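Local coordinates for prephenate dehydratase (Arthrobacter aurescens, PDB 3MWB), which probably catalyses the conversion of prephenate to 3-phenylpyruvate with loss of water and carbon dioxide, and binds L-phenylalanine, the end product of the pathway, at residues His113-Cys118 with Ala129-Gly134; Ala73-Gln78 with Thr203-Leu208; Thr17-Ala22 with Thr182-Val187. All coordinates share one frame; numbering follows the deposited sequence.

How the contacts relate
All three contacts are apolar but lie in different parts of the fold. Contact 3 is buried near the centre of the chain, where a helix meets a sheet of the dehydratase region by a methyl-to-ring approach. Contact 1 lies in the same region's other sheet, about 21 Å away between centres and only partly buried, at an edge strand that a second subunit also approaches; here two aromatic rings stack. Contact 2, again buried, joins that region to the ACT domain, with small aliphatic groups meeting. Its nearest atoms come within about 4 Å of contact 3 without touching, whereas contacts 1 and 2 lie on opposite sides of the chain's centre.

Contact 1 (His113-Cys118 with Ala129-Gly134); sequences HAWAQC and ADYVPG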
# COMPACT_ATOMS: atom_id res chain seq x y z
N HIS A 113 -3.41 8.25 -39.57
CA HIS A 113 -4.26 8.56 -38.42
C HIS A 113 -5.59 9.21 -38.84
O HIS A 113 -6.63 8.95 -38.24
CB HIS A 113 -3.51 9.47 -37.45
CG HIS A 113 -2.34 8.81 -36.78
ND1 HIS A 113 -1.70 9.35 -35.69
CD2 HIS A 113 -1.72 7.63 -37.04
CE1 HIS A 113 -0.72 8.54 -35.31
NE2 HIS A 113 -0.71 7.49 -36.12
N ALA A 114 -5.53 10.07 -39.85
CA ALA A 114 -6.73 10.67 -40.42
C ALA A 114 -7.56 9.62 -41.17
O ALA A 114 -8.78 9.50 -40.96
CB ALA A 114 -6.37 11.83 -41.34
N TRP A 115 -6.90 8.86 -42.02
CA TRP A 115 -7.56 7.81 -42.80
C TRP A 115 -8.39 6.90 -41.91
O TRP A 115 -9.58 6.70 -42.17
CB TRP A 115 -6.55 6.98 -43.60
CG TRP A 115 -7.22 5.92 -44.42
CD1 TRP A 115 -7.23 4.57 -44.18
CD2 TRP A 115 -8.01 6.12 -45.60
NE1 TRP A 115 -7.96 3.92 -45.14
CE2 TRP A 115 -8.46 4.84 -46.02
CE3 TRP A 115 -8.39 7.24 -46.34
CZ2 TRP A 115 -9.26 4.67 -47.16
CZ3 TRP A 115 -9.17 7.07 -47.47
CH2 TRP A 115 -9.60 5.79 -47.87
N ALA A 116 -7.77 6.39 -40.85
CA ALA A 116 -8.39 5.41 -39.95
C ALA A 116 -9.65 5.94 -39.25
O ALA A 116 -10.48 5.16 -38.78
CB ALA A 116 -7.37 4.95 -38.90
N GLN A 117 -9.78 7.26 -39.18
CA GLN A 117 -10.93 7.89 -38.54
C GLN A 117 -12.00 8.37 -39.50
O GLN A 117 -12.98 8.94 -39.06
CB GLN A 117 -10.50 9.13 -37.77
CG GLN A 117 -9.64 8.89 -36.58
CD GLN A 117 -9.37 10.19 -35.88
OE1 GLN A 117 -10.29 10.82 -35.35
NE2 GLN A 117 -8.12 10.62 -35.91
N CYS A 118 -11.78 8.20 -40.80
CA CYS A 118 -12.74 8.64 -41.81
C CYS A 118 -13.35 7.48 -42.59
O CYS A 118 -13.99 7.68 -43.61
CB CYS A 118 -12.10 9.64 -42.77
SG CYS A 118 -11.72 11.21 -41.98
N ALA A 129 -12.47 3.91 -53.78
CA ALA A 129 -11.30 4.74 -53.65
C ALA A 129 -10.20 4.03 -52.86
O ALA A 129 -10.48 3.31 -51.90
CB ALA A 129 -11.66 6.05 -52.99
N ASP A 130 -8.96 4.21 -53.29
CA ASP A 130 -7.82 3.63 -52.59
C ASP A 130 -7.05 4.69 -51.81
O ASP A 130 -6.87 5.81 -52.26
CB ASP A 130 -6.90 2.92 -53.57
CG ASP A 130 -7.60 1.82 -54.32
OD1 ASP A 130 -8.29 1.02 -53.67
OD2 ASP A 130 -7.48 1.77 -55.56
N TYR A 131 -6.62 4.30 -50.61
CA TYR A 131 -5.83 5.16 -49.74
C TYR A 131 -4.38 5.22 -50.21
O TYR A 131 -3.75 4.18 -50.44
CB TYR A 131 -5.94 4.66 -48.30
CG TYR A 131 -4.97 5.26 -47.31
CD1 TYR A 131 -4.86 6.64 -47.14
CD2 TYR A 131 -4.16 4.44 -46.53
CE1 TYR A 131 -3.97 7.18 -46.24
CE2 TYR A 131 -3.28 4.96 -45.62
CZ TYR A 131 -3.18 6.33 -45.48
OH TYR A 131 -2.29 6.84 -44.58
N VAL A 132 -3.86 6.43 -50.38
CA VAL A 132 -2.43 6.63 -50.65
C VAL A 132 -1.83 7.32 -49.43
O VAL A 132 -2.15 8.48 -49.15
CB VAL A 132 -2.18 7.46 -51.93
CG1 VAL A 132 -0.69 7.70 -52.14
CG2 VAL A 132 -2.75 6.74 -53.14
N PRO A 133 -0.98 6.59 -48.68
CA PRO A 133 -0.42 7.10 -47.42
C PRO A 133 0.41 8.37 -47.62
O PRO A 133 1.22 8.43 -48.55
CB PRO A 133 0.45 5.95 -46.92
CG PRO A 133 -0.07 4.73 -47.64
CD PRO A 133 -0.50 5.23 -48.98
N GLY A 134 0.19 9.37 -46.78
CA GLY A 134 0.92 10.64 -46.85
C GLY A 134 1.74 10.86 -45.59
O GLY A 134 1.48 10.21 -44.58
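W115 and Y131 carry nearly all of this contact, lying ring on ring in an offset stack. The five-membered ring of W115 and the phenol ring have centroids 4.0 Å apart and planes turned by only 13°. Each ring also receives the other's methylene over a face. Y131 CB stands above the six-membered ring of W115, 3.5 Å from its centroid, and W115 CB stands 3.9 Å from the centroid of the Y131 ring, two CH-pi contacts that arise because the side chains slide past one another in opposite directions. The tightest approach is W115 CE2 to Y131 CB at 3.4 Å. In both residues CG is anti to the backbone N (chi1 -179° in W115, 168° in Y131), which carries each ring across the gap between helix and strand. These two elements belong to a beta-alpha-beta crossover: strand 107-110 leads into helix 112-115 and, after helix 119-125, the chain returns as strand 130-133, parallel to and beside 107-110 at the edge of the sheet. The far face of the Y131 ring is covered by P133 N, 3.8 Å above its plane, and Y131 OH is hydrogen-bonded to T110 O. Away from the stack the contact is loose. The CB of D130 points away from the helix into an exposed position, and Q117 turns back on its own segment, its NE2 donating to H113 O at 3.2 Å from above the carbonyl plane. The stacked pair is also reached by a second subunit, whose T38 packs on Y131 and N39 on W115.

Contact 2 (Ala73-Gln78 with Thr203-Leu208); sequences AIATGQ and TVVVPL
V205 overlaps A75 chiefly with its CG1 methyl, which lies 3.8 Å from A75 CB, the shortest approach between the two segments. V205 sits on strand 200-207, an inner strand of the four-stranded antiparallel sheet of the ACT domain, and alternation along this strand sorts the side chains. V204 and V206 turn to the face covered by helix 215-224, touching F223 and I219, while V205 faces the turn that follows helix 67-73 of the dehydratase region. The contact therefore joins the ACT sheet to that region through the face not occupied by helix 215-224. The turn is of type I, from A73 to T76, and brings A75 closest to the strand, with A75 CA and V205 CA 6.1 Å apart. The fit is modest, burying 128 Å² in all, and I74 adds at longer range, its CG1 4.9 Å from V205 CG2. L277 on the neighbouring strand touches both I74 and V205, and F246 touches both A75 and V205, so the sheet also encloses the pair. R275 adds a polar link, its NH1 hydrogen-bonded to G77 O and its NE weakly to I74 O. The valine's rotation places the methyls: CG1, anti to the backbone N (chi1 168°), meets A75 CB, while CG2, beside that N, lies 4.2 Å from A75 CA and 4.3 Å from I74 O.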
# COMPACT_ATOMS: atom_id res chain seq x y z
N ALA A 73 10.85 13.44 -25.74
CA ALA A 73 11.65 14.69 -25.81
C ALA A 73 11.64 15.49 -24.50
O ALA A 73 12.68 16.03 -24.08
CB ALA A 73 11.18 15.55 -26.97
N ILE A 74 10.48 15.54 -23.85
CA ILE A 74 10.32 16.34 -22.63
C ILE A 74 10.83 15.62 -21.38
O ILE A 74 10.82 16.18 -20.29
CB ILE A 74 8.84 16.80 -22.41
CG1 ILE A 74 7.92 15.59 -22.14
CG2 ILE A 74 8.35 17.58 -23.63
CD1 ILE A 74 6.49 15.99 -21.73
N ALA A 75 11.29 14.38 -21.57
CA ALA A 75 11.75 13.53 -20.47
C ALA A 75 13.25 13.56 -20.31
O ALA A 75 13.79 12.95 -19.39
CB ALA A 75 11.31 12.13 -20.69
N THR A 76 13.95 14.24 -21.21
CA THR A 76 15.42 14.26 -21.15
C THR A 76 15.91 15.59 -21.64
O THR A 76 15.21 16.27 -22.38
CB THR A 76 16.08 13.17 -22.04
OG1 THR A 76 15.45 13.15 -23.33
CG2 THR A 76 16.02 11.80 -21.41
N GLY A 77 17.12 15.95 -21.20
CA GLY A 77 17.82 17.11 -21.74
C GLY A 77 17.49 18.36 -20.95
O GLY A 77 17.10 18.29 -19.78
N GLN A 78 17.65 19.51 -21.60
CA GLN A 78 17.44 20.78 -20.95
C GLN A 78 16.04 20.87 -20.33
O GLN A 78 15.07 20.38 -20.91
CB GLN A 78 17.70 21.93 -21.94
CG GLN A 78 19.11 21.92 -22.58
CD GLN A 78 20.21 22.38 -21.64
OE1 GLN A 78 21.03 21.58 -21.18
NE2 GLN A 78 20.25 23.69 -21.36
N THR A 203 2.52 18.39 -14.23
CA THR A 203 3.17 17.30 -14.96
C THR A 203 4.59 17.06 -14.43
O THR A 203 5.35 18.01 -14.18
CB THR A 203 3.20 17.57 -16.51
OG1 THR A 203 1.86 17.80 -16.99
CG2 THR A 203 3.79 16.39 -17.29
N VAL A 204 4.94 15.79 -14.29
CA VAL A 204 6.28 15.37 -13.88
C VAL A 204 6.76 14.16 -14.68
O VAL A 204 5.97 13.39 -15.22
CB VAL A 204 6.36 14.99 -12.38
CG1 VAL A 204 6.21 16.20 -11.52
CG2 VAL A 204 5.33 13.88 -12.01
N VAL A 205 8.08 14.00 -14.74
CA VAL A 205 8.65 12.79 -15.32
C VAL A 205 9.50 12.16 -14.24
O VAL A 205 10.42 12.81 -13.72
CB VAL A 205 9.50 13.09 -16.59
CG1 VAL A 205 10.33 11.82 -16.99
CG2 VAL A 205 8.61 13.57 -17.73
N VAL A 206 9.18 10.93 -13.87
CA VAL A 206 9.85 10.25 -12.75
C VAL A 206 10.63 9.04 -13.26
O VAL A 206 10.04 8.05 -13.72
CB VAL A 206 8.85 9.83 -11.62
CG1 VAL A 206 9.60 9.31 -10.38
CG2 VAL A 206 7.90 11.01 -11.27
N PRO A 207 11.97 9.12 -13.17
CA PRO A 207 12.84 7.99 -13.49
C PRO A 207 12.68 6.91 -12.44
O PRO A 207 12.62 7.20 -11.24
CB PRO A 207 14.25 8.60 -13.42
CG PRO A 207 14.05 10.08 -13.56
CD PRO A 207 12.73 10.34 -12.88
N LEU A 208 12.59 5.66 -12.88
CA LEU A 208 12.58 4.53 -11.97
C LEU A 208 14.01 4.22 -11.51
O LEU A 208 14.88 3.93 -12.33
CB LEU A 208 11.95 3.33 -12.67
CG LEU A 208 11.70 2.07 -11.86
CD1 LEU A 208 10.66 2.29 -10.77
CD2 LEU A 208 11.26 0.98 -12.79

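Contact 3 (Thr17-Ala22 with Thr182-Val187); sequences TFTEAA and TRFILV
Helix 18-23 packs on strand 181-188 through A22, T19 and the ring of F184; the axes of 18-22 and 182-187 approach to 9.9 Å and cross at -59°. A22 CB sits over one face of the F184 ring, 3.5 Å from its centroid and 17° off the normal, a close CH-pi contact displaced toward the CD1-CE1 side of the rim, CE1 being nearest at 3.4 Å. T19 reaches the ring from another direction: its OG1 lies at the edge, in the ring plane, 3.6 Å from F184 CE2. The strand belongs to a mixed sheet of the dehydratase region, of the periplasmic-binding-protein type, and runs antiparallel to both 54-60 and 81-89. With F184 CG anti to the carbonyl carbon (chi1 -63°), the ring is carried toward the helix, and T182 CG2 covers the face opposite A22, 3.3 Å above the plane, holding the ring between two methyl groups. Replacing F184 by an alanine would probably open a gap between helix and strand and leave A22 CB and T182 CG2 without the ring between them. At the helix start T17 is the N-cap, its OG1 accepting a weak bond from E20 N at 3.3 Å.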
# COMPACT_ATOMS: atom_id res chain seq x y z
N THR A 17 -1.25 22.03 -40.85
CA THR A 17 -1.60 20.83 -40.07
C THR A 17 -2.60 21.17 -38.96
O THR A 17 -2.87 22.34 -38.66
CB THR A 17 -0.35 20.20 -39.40
OG1 THR A 17 0.36 21.23 -38.68
CG2 THR A 17 0.60 19.60 -40.46
N PHE A 18 -3.14 20.13 -38.33
CA PHE A 18 -3.93 20.30 -37.12
C PHE A 18 -3.11 20.98 -36.01
O PHE A 18 -3.64 21.77 -35.24
CB PHE A 18 -4.49 18.94 -36.66
CG PHE A 18 -5.63 18.48 -37.51
CD1 PHE A 18 -5.38 17.82 -38.73
CD2 PHE A 18 -6.94 18.76 -37.14
CE1 PHE A 18 -6.45 17.42 -39.54
CE2 PHE A 18 -8.01 18.36 -37.94
CZ PHE A 18 -7.77 17.68 -39.14
N THR A 19 -1.82 20.68 -35.95
CA THR A 19 -0.94 21.34 -34.99
C THR A 19 -0.93 22.87 -35.15
O THR A 19 -1.12 23.59 -34.17
CB THR A 19 0.48 20.76 -35.01
OG1 THR A 19 0.40 19.32 -35.00
CG2 THR A 19 1.26 21.20 -33.79
N GLU A 20 -0.72 23.36 -36.37
CA GLU A 20 -0.75 24.82 -36.58
C GLU A 20 -2.10 25.41 -36.16
O GLU A 20 -2.16 26.39 -35.42
CB GLU A 20 -0.43 25.21 -38.02
CG GLU A 20 -0.56 26.72 -38.22
CD GLU A 20 0.19 27.27 -39.41
OE1 GLU A 20 0.05 26.74 -40.54
OE2 GLU A 20 0.91 28.26 -39.21
N ALA A 21 -3.18 24.79 -36.64
CA ALA A 21 -4.55 25.19 -36.28
C ALA A 21 -4.70 25.39 -34.77
O ALA A 21 -5.35 26.32 -34.34
CB ALA A 21 -5.58 24.19 -36.82
N ALA A 22 -4.07 24.51 -34.00
CA ALA A 22 -4.09 24.56 -32.53
C ALA A 22 -3.29 25.72 -31.95
O ALA A 22 -3.74 26.39 -31.03
CB ALA A 22 -3.58 23.24 -31.96
N THR A 182 -7.58 16.55 -30.16
CA THR A 182 -6.15 16.37 -29.93
C THR A 182 -5.73 17.23 -28.74
O THR A 182 -6.15 18.38 -28.61
CB THR A 182 -5.34 16.77 -31.19
OG1 THR A 182 -5.77 15.96 -32.30
CG2 THR A 182 -3.81 16.56 -30.97
N ARG A 183 -4.93 16.65 -27.87
CA ARG A 183 -4.37 17.40 -26.77
C ARG A 183 -2.98 17.86 -27.19
O ARG A 183 -2.17 17.07 -27.68
CB ARG A 183 -4.32 16.54 -25.52
CG ARG A 183 -4.21 17.35 -24.23
CD ARG A 183 -4.21 16.46 -23.00
NE ARG A 183 -3.49 17.18 -21.98
CZ ARG A 183 -2.35 16.81 -21.42
NH1 ARG A 183 -1.80 15.63 -21.68
NH2 ARG A 183 -1.80 17.60 -20.54
N PHE A 184 -2.76 19.16 -27.03
CA PHE A 184 -1.47 19.77 -27.30
C PHE A 184 -0.91 20.39 -26.02
O PHE A 184 -1.66 20.71 -25.10
CB PHE A 184 -1.61 20.89 -28.35
CG PHE A 184 -2.09 20.42 -29.71
CD1 PHE A 184 -3.47 20.34 -29.98
CD2 PHE A 184 -1.18 20.12 -30.72
CE1 PHE A 184 -3.93 19.93 -31.24
CE2 PHE A 184 -1.61 19.70 -31.98
CZ PHE A 184 -3.00 19.61 -32.25
N ILE A 185 0.41 20.59 -25.99
CA ILE A 185 1.05 21.33 -24.91
C ILE A 185 1.95 22.42 -25.48
O ILE A 185 2.55 22.26 -26.55
CB ILE A 185 1.83 20.41 -23.90
CG1 ILE A 185 2.80 19.48 -24.64
CG2 ILE A 185 0.85 19.65 -23.01
CD1 ILE A 185 3.76 18.71 -23.75
N LEU A 186 2.00 23.54 -24.79
CA LEU A 186 2.88 24.65 -25.17
C LEU A 186 4.02 24.68 -24.16
O LEU A 186 3.79 24.82 -22.98
CB LEU A 186 2.11 25.98 -25.14
CG LEU A 186 2.77 27.24 -25.70
CD1 LEU A 186 3.00 27.16 -27.22
CD2 LEU A 186 1.89 28.46 -25.37
N VAL A 187 5.24 24.52 -24.64
CA VAL A 187 6.36 24.27 -23.77
C VAL A 187 7.41 25.39 -23.85
O VAL A 187 7.82 25.75 -24.93
CB VAL A 187 7.00 22.92 -24.14
CG1 VAL A 187 8.13 22.61 -23.20
CG2 VAL A 187 5.92 21.81 -24.08